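Local coordinates for Lin1840 protein (Listeria innocua serovar 6a, PDB 4ZOC), which probably hydrolyses terminal, non-reducing beta-D-glucosyl residues to release beta-D-glucose, as a glycoside hydrolase family 3 enzyme linked to beta-1,2-glucan metabolism, at residues V6-L9 with V10-T14. The protein carries 2 engineered substitutions. Residues are numbered along the deposited sequence; the frame is centred on the assembly and turned at random.
Sequences VQEL and VSQMT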
loop_
_atom_site.group_PDB
_atom_site.type_symbol
_atom_site.label_atom_id
_atom_site.label_comp_id
_atom_site.label_asym_id
_atom_site.label_seq_id
_atom_site.Cartn_x
_atom_site.Cartn_y
_atom_site.Cartn_z
ATOM N N VAL A 6 38.141 -20.050 23.043
ATOM C CA VAL A 6 37.449 -19.528 21.858
ATOM C C VAL A 6 38.271 -18.339 21.298
ATOM O O VAL A 6 38.569 -18.258 20.104
ATOM C CB VAL A 6 35.959 -19.150 22.168
ATOM C CG1 VAL A 6 35.300 -18.593 20.927
ATOM C CG2 VAL A 6 35.197 -20.350 22.699
ATOM N N GLN A 7 38.669 -17.434 22.152
ATOM C CA GLN A 7 39.489 -16.277 21.668
ATOM C C GLN A 7 40.827 -16.721 21.088
ATOM O O GLN A 7 41.277 -16.222 20.042
ATOM C CB GLN A 7 39.652 -15.224 22.769
ATOM C CG GLN A 7 40.100 -13.888 22.154
ATOM C CD GLN A 7 39.023 -13.261 21.270
ATOM O OE1 GLN A 7 37.882 -13.123 21.708
ATOM N NE2 GLN A 7 39.368 -12.902 20.024
ATOM N N GLU A 8 41.435 -17.722 21.711
ATOM C CA GLU A 8 42.693 -18.244 21.189
ATOM C C GLU A 8 42.514 -18.748 19.735
ATOM O O GLU A 8 43.355 -18.526 18.860
ATOM C CB GLU A 8 43.185 -19.329 22.145
ATOM C CG GLU A 8 44.446 -20.043 21.716
ATOM C CD GLU A 8 44.829 -21.122 22.723
ATOM O OE1 GLU A 8 45.763 -20.845 23.483
ATOM O OE2 GLU A 8 44.185 -22.219 22.783
ATOM N N LEU A 9 41.381 -19.384 19.441
ATOM C CA LEU A 9 41.102 -19.813 18.032
ATOM C C LEU A 9 41.143 -18.664 17.044
ATOM O O LEU A 9 41.778 -18.757 15.993
ATOM C CB LEU A 9 39.763 -20.544 17.937
ATOM C CG LEU A 9 39.767 -22.034 18.306
ATOM C CD1 LEU A 9 38.325 -22.517 18.371
ATOM C CD2 LEU A 9 40.564 -22.871 17.320
ATOM N N VAL A 10 40.418 -17.591 17.384
ATOM C CA VAL A 10 40.377 -16.439 16.523
ATOM C C VAL A 10 41.813 -15.985 16.279
ATOM O O VAL A 10 42.193 -15.702 15.135
ATOM C CB VAL A 10 39.583 -15.274 17.160
ATOM C CG1 VAL A 10 39.442 -14.141 16.156
ATOM C CG2 VAL A 10 38.195 -15.746 17.598
ATOM N N SER A 11 42.587 -15.904 17.367
ATOM C CA SER A 11 43.998 -15.455 17.296
ATOM C C SER A 11 44.837 -16.291 16.408
ATOM O O SER A 11 45.671 -15.739 15.746
ATOM C CB SER A 11 44.689 -15.443 18.624
ATOM O OG SER A 11 43.927 -14.699 19.515
ATOM N N GLN A 12 44.609 -17.594 16.402
ATOM C CA GLN A 12 45.376 -18.563 15.588
ATOM C C GLN A 12 44.956 -18.713 14.140
ATOM O O GLN A 12 45.729 -19.251 13.321
ATOM C CB GLN A 12 45.300 -19.932 16.218
ATOM C CG GLN A 12 45.936 -20.032 17.574
ATOM C CD GLN A 12 45.601 -21.428 18.121
ATOM O OE1 GLN A 12 44.433 -21.785 18.278
ATOM N NE2 GLN A 12 46.614 -22.256 18.287
ATOM N N MET A 13 43.732 -18.308 13.804
ATOM C CA MET A 13 43.260 -18.442 12.434
ATOM C C MET A 13 43.954 -17.500 11.472
ATOM O O MET A 13 44.224 -16.364 11.781
ATOM C CB MET A 13 41.713 -18.244 12.381
ATOM C CG MET A 13 40.911 -19.324 13.126
ATOM S SD MET A 13 39.203 -18.813 13.381
ATOM C CE MET A 13 38.490 -19.247 11.818
ATOM N N THR A 14 44.237 -17.975 10.282
ATOM C CA THR A 14 44.727 -17.170 9.228
ATOM C C THR A 14 43.596 -16.263 8.713
ATOM O O THR A 14 42.401 -16.490 8.990
ATOM C CB THR A 14 45.229 -17.977 8.008
ATOM O OG1 THR A 14 44.160 -18.734 7.397
ATOM C CG2 THR A 14 46.426 -18.907 8.399
#
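Gln7 and Val10 meet on one flank of helix 3-12, where the amide end of the glutamine folds back against the branched valine. Gln7 CG stands anti to the backbone N (chi1 -163°), and a bend at chi2 then turns the chain along the helix, bringing Gln7 NE2 to 3.7 Å from Val10 CB. The two methyls of Val10 lie slightly farther from this nitrogen, and the contact is van der Waals packing. One turn on, Ser11 N donates a nearly straight bond of 3.0 Å to Gln7 O. Ser11 OG, set beside its own backbone N, lies 3.1 Å from Gln7 O.

Glu8 and Gln12 are paired differently. Gln12 N binds Glu8 O at 2.9 Å, and the glutamine side chain runs past that carbonyl oxygen, with Gln12 CG 3.3 Å from Glu8 O. The extended Glu8 chain presents its CG to Gln12 OE1 at 3.9 Å, a van der Waals contact between a methylene carbon and an amide oxygen; the carboxylate and amide planes are 45° apart.

At the C-terminal end, Met13 N reaches Leu9 O at 3.0 Å just as the chain leaves helical geometry. Met13 CG lies beside its backbone N (chi1 -65°) and sits 3.0 Å from Leu9 O, a tight approach. Beyond this turn Thr14 is the N-cap of helix 15-21.

The terminal helix is thus amphipathic. Val6, Leu9, Val10 and Met13 are buried, and it packs mainly through nonpolar side chains against the TIM-barrel domain: Val6 on helix 322-338, Leu9 and Met13 on Leu82. Of the more polar residues, Gln7 also touches Leu330. Within the helix, the carbonyls of Gln7, Glu8 and Leu9 accept the backbone N-H groups of Ser11, Gln12 and Met13, the last bond being the most bent.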